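Local coordinates for glutathione peroxidase (Hypocrea jecorina, PDB 6VPD), which probably reduces hydroperoxides to alcohols using thioredoxin as electron donor, acting as a thioredoxin peroxidase of the glutathione peroxidase family, at residues A[75-80]-A[178-183]. Residues are numbered along the deposited sequence; the frame is centred on the assembly and turned at random.
Sequences QAIKKE and KIQDKI
The carbonyl oxygen of Ala76, whose methyl faces Gln180 on the neighbouring helix, takes two backbone donors: Glu80 N, with N to Ala76 O at 3.2 Å, and, more weakly, Lys79 N. On the other helix Ile183 N donates to Ile179 O at 2.9 Å. These bonds all stay within their own helix; none crosses to the other, and the pairing illustrates how two helices can be joined by side chains alone.

One methyl does most of the work. Ile77 CD1 lies 3.6 Å from Ile183 CG2 and 3.7 Å from Ile183 CD1, so it rests against both arms of the branched side chain instead of meeting a single end. The extended second torsion of Ile77 (chi2 160°) carries CD1 outward to span the gap between the axes, which stay 11.4 Å apart at their closest. The same methyl also meets the aliphatic part of Gln180, with Ile77 CD1 to Gln180 CG at 3.8 Å. The CA–CB bond of Gln180 does not aim at its partner helix; with chi1 at -138° and the chain extended beyond CG, the amide end comes closer. There it makes only a loose contact, Gln180 OE1 to Ala76 CB at 4.4 Å. The buried Ile77-Ile183 packing thus gives way to a partly exposed margin at Ala76 and Gln180.

The short axes run nearly parallel, at 26°, as expected of the two helices that share one side of the sheet in a thioredoxin fold, here away from the predicted active-site Cys61. Beneath them, Ile77 and Ile183 both touch Phe85 of strand 85-92, while Ile183 also reaches Leu159 of strand 157-160. Val73 of helix 64-80 and Ile187 of helix 176-188 extend the seam along their helices.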
ATOM      1  N   GLN A  75      -0.324  -0.617 -23.179  1.00 56.14           N
ATOM      2  CA  GLN A  75      -0.705  -0.192 -24.521  1.00 54.25           C
ATOM      3  C   GLN A  75       0.177   0.956 -24.991  1.00 52.79           C
ATOM      4  O   GLN A  75       0.705   0.920 -26.107  1.00 54.40           O
ATOM      5  CB  GLN A  75      -2.182   0.205 -24.578  1.00 50.27           C
ATOM      6  CG  GLN A  75      -3.155  -0.879 -24.187  1.00 49.76           C
ATOM      7  CD  GLN A  75      -3.176  -2.055 -25.151  1.00 60.50           C
ATOM      8  OE1 GLN A  75      -2.422  -2.102 -26.126  1.00 67.35           O
ATOM      9  NE2 GLN A  75      -4.050  -3.018 -24.881  1.00 70.86           N
ATOM     10  N   ALA A  76       0.342   1.983 -24.149  1.00 46.83           N
ATOM     11  CA  ALA A  76       1.193   3.127 -24.444  1.00 40.83           C
ATOM     12  C   ALA A  76       2.545   2.671 -24.979  1.00 52.60           C
ATOM     13  O   ALA A  76       2.819   2.786 -26.178  1.00 53.52           O
ATOM     14  CB  ALA A  76       1.382   3.980 -23.194  1.00 41.27           C
ATOM     15  N   ILE A  77       3.378   2.102 -24.105  1.00 50.58           N
ATOM     16  CA  ILE A  77       4.725   1.706 -24.498  1.00 47.38           C
ATOM     17  C   ILE A  77       4.713   0.697 -25.646  1.00 49.35           C
ATOM     18  O   ILE A  77       5.662   0.645 -26.435  1.00 52.16           O
ATOM     19  CB  ILE A  77       5.464   1.180 -23.256  1.00 48.08           C
ATOM     20  CG1 ILE A  77       5.572   2.300 -22.225  1.00 43.02           C
ATOM     21  CG2 ILE A  77       6.846   0.647 -23.614  1.00 45.17           C
ATOM     22  CD1 ILE A  77       5.828   1.794 -20.839  1.00 46.39           C
ATOM     23  N   LYS A  78       3.654  -0.110 -25.777  1.00 49.14           N
ATOM     24  CA  LYS A  78       3.553  -0.988 -26.945  1.00 52.92           C
ATOM     25  C   LYS A  78       3.534  -0.182 -28.248  1.00 56.90           C
ATOM     26  O   LYS A  78       4.180  -0.563 -29.237  1.00 53.40           O
ATOM     27  CB  LYS A  78       2.308  -1.876 -26.844  1.00 53.97           C
ATOM     28  CG  LYS A  78       2.537  -3.319 -27.263  1.00 52.10           C
ATOM     29  CD  LYS A  78       1.345  -4.204 -26.919  1.00 50.44           C
ATOM     30  CE  LYS A  78       0.309  -4.184 -28.028  1.00 61.35           C
ATOM     31  NZ  LYS A  78       0.902  -4.673 -29.312  1.00 70.14           N
ATOM     32  N   LYS A  79       2.810   0.942 -28.262  1.00 53.05           N
ATOM     33  CA  LYS A  79       2.767   1.798 -29.443  1.00 52.82           C
ATOM     34  C   LYS A  79       4.142   2.394 -29.738  1.00 51.87           C
ATOM     35  O   LYS A  79       4.709   2.179 -30.814  1.00 53.88           O
ATOM     36  CB  LYS A  79       1.727   2.904 -29.246  1.00 51.94           C
ATOM     37  CG  LYS A  79       0.299   2.396 -29.037  1.00 59.02           C
ATOM     38  CD  LYS A  79      -0.658   3.528 -28.621  1.00 62.15           C
ATOM     39  CE  LYS A  79      -2.114   3.046 -28.553  1.00 62.61           C
ATOM     40  NZ  LYS A  79      -3.059   4.126 -28.119  1.00 63.34           N
ATOM     41  N   GLU A  80       4.689   3.147 -28.778  1.00 50.08           N
ATOM     42  CA  GLU A  80       6.009   3.756 -28.926  1.00 50.27           C
ATOM     43  C   GLU A  80       7.087   2.742 -29.309  1.00 47.16           C
ATOM     44  O   GLU A  80       7.952   3.032 -30.138  1.00 42.51           O
ATOM     45  CB  GLU A  80       6.408   4.445 -27.620  1.00 51.16           C
ATOM     46  CG  GLU A  80       5.407   5.446 -27.095  1.00 52.20           C
ATOM     47  CD  GLU A  80       6.070   6.739 -26.668  1.00 65.20           C
ATOM     48  OE1 GLU A  80       6.187   7.646 -27.523  1.00 68.72           O
ATOM     49  OE2 GLU A  80       6.480   6.850 -25.487  1.00 68.13           O
ATOM     50  N   LYS A 178       4.079   6.267 -13.161  1.00 58.88           N
ATOM     51  CA  LYS A 178       5.324   6.838 -12.661  1.00 63.17           C
ATOM     52  C   LYS A 178       6.526   5.951 -12.986  1.00 58.72           C
ATOM     53  O   LYS A 178       7.663   6.441 -13.002  1.00 58.88           O
ATOM     54  CB  LYS A 178       5.212   7.095 -11.136  1.00 65.12           C
ATOM     55  CG  LYS A 178       6.556   7.251 -10.393  1.00 69.60           C
ATOM     56  CD  LYS A 178       6.422   7.187  -8.873  1.00 66.88           C
ATOM     57  CE  LYS A 178       7.718   7.645  -8.173  1.00 66.24           C
ATOM     58  NZ  LYS A 178       7.494   8.152  -6.784  1.00 61.41           N
ATOM     59  N   ILE A 179       6.305   4.669 -13.288  1.00 59.02           N
ATOM     60  CA  ILE A 179       7.396   3.855 -13.796  1.00 55.02           C
ATOM     61  C   ILE A 179       7.711   4.171 -15.250  1.00 53.34           C
ATOM     62  O   ILE A 179       8.818   3.857 -15.715  1.00 50.25           O
ATOM     63  CB  ILE A 179       7.055   2.366 -13.678  1.00 51.71           C
ATOM     64  CG1 ILE A 179       6.260   2.089 -12.415  1.00 48.59           C
ATOM     65  CG2 ILE A 179       8.314   1.514 -13.689  1.00 51.87           C
ATOM     66  CD1 ILE A 179       5.959   0.620 -12.275  1.00 47.00           C
ATOM     67  N   GLN A 180       6.766   4.809 -15.960  1.00 56.36           N
ATOM     68  CA  GLN A 180       6.778   4.861 -17.422  1.00 49.72           C
ATOM     69  C   GLN A 180       8.087   5.416 -17.961  1.00 49.17           C
ATOM     70  O   GLN A 180       8.612   4.910 -18.959  1.00 50.63           O
ATOM     71  CB  GLN A 180       5.604   5.699 -17.927  1.00 51.83           C
ATOM     72  CG  GLN A 180       4.877   5.110 -19.138  1.00 60.56           C
ATOM     73  CD  GLN A 180       3.504   5.738 -19.366  1.00 58.58           C
ATOM     74  OE1 GLN A 180       2.471   5.114 -19.116  1.00 57.61           O
ATOM     75  NE2 GLN A 180       3.494   6.972 -19.846  1.00 60.63           N
ATOM     76  N   ASP A 181       8.632   6.458 -17.321  1.00 50.90           N
ATOM     77  CA  ASP A 181       9.888   7.024 -17.798  1.00 49.68           C
ATOM     78  C   ASP A 181      11.090   6.150 -17.436  1.00 49.74           C
ATOM     79  O   ASP A 181      12.089   6.154 -18.168  1.00 46.84           O
ATOM     80  CB  ASP A 181      10.059   8.464 -17.283  1.00 51.67           C
ATOM     81  CG  ASP A 181       8.843   9.378 -17.619  1.00 66.90           C
ATOM     82  OD1 ASP A 181       8.213   9.194 -18.692  1.00 66.43           O
ATOM     83  OD2 ASP A 181       8.532  10.308 -16.830  1.00 61.85           O
ATOM     84  N   LYS A 182      11.010   5.379 -16.344  1.00 49.66           N
ATOM     85  CA  LYS A 182      12.038   4.374 -16.071  1.00 42.47           C
ATOM     86  C   LYS A 182      11.993   3.235 -17.090  1.00 46.80           C
ATOM     87  O   LYS A 182      13.042   2.706 -17.485  1.00 44.71           O
ATOM     88  CB  LYS A 182      11.875   3.823 -14.659  1.00 43.11           C
ATOM     89  CG  LYS A 182      12.297   4.783 -13.572  1.00 48.88           C
ATOM     90  CD  LYS A 182      13.798   4.833 -13.377  1.00 49.56           C
ATOM     91  CE  LYS A 182      14.420   3.447 -13.425  1.00 50.30           C
ATOM     92  NZ  LYS A 182      15.883   3.583 -13.633  1.00 56.35           N
ATOM     93  N   ILE A 183      10.789   2.823 -17.508  1.00 45.25           N
ATOM     94  CA  ILE A 183      10.680   1.798 -18.541  1.00 40.84           C
ATOM     95  C   ILE A 183      11.366   2.267 -19.806  1.00 39.80           C
ATOM     96  O   ILE A 183      12.256   1.593 -20.342  1.00 42.91           O
ATOM     97  CB  ILE A 183       9.209   1.445 -18.819  1.00 40.87           C
ATOM     98  CG1 ILE A 183       8.610   0.671 -17.653  1.00 41.32           C
ATOM     99  CG2 ILE A 183       9.123   0.595 -20.081  1.00 39.52           C
ATOM    100  CD1 ILE A 183       7.152   0.950 -17.467  1.00 41.90           C
TER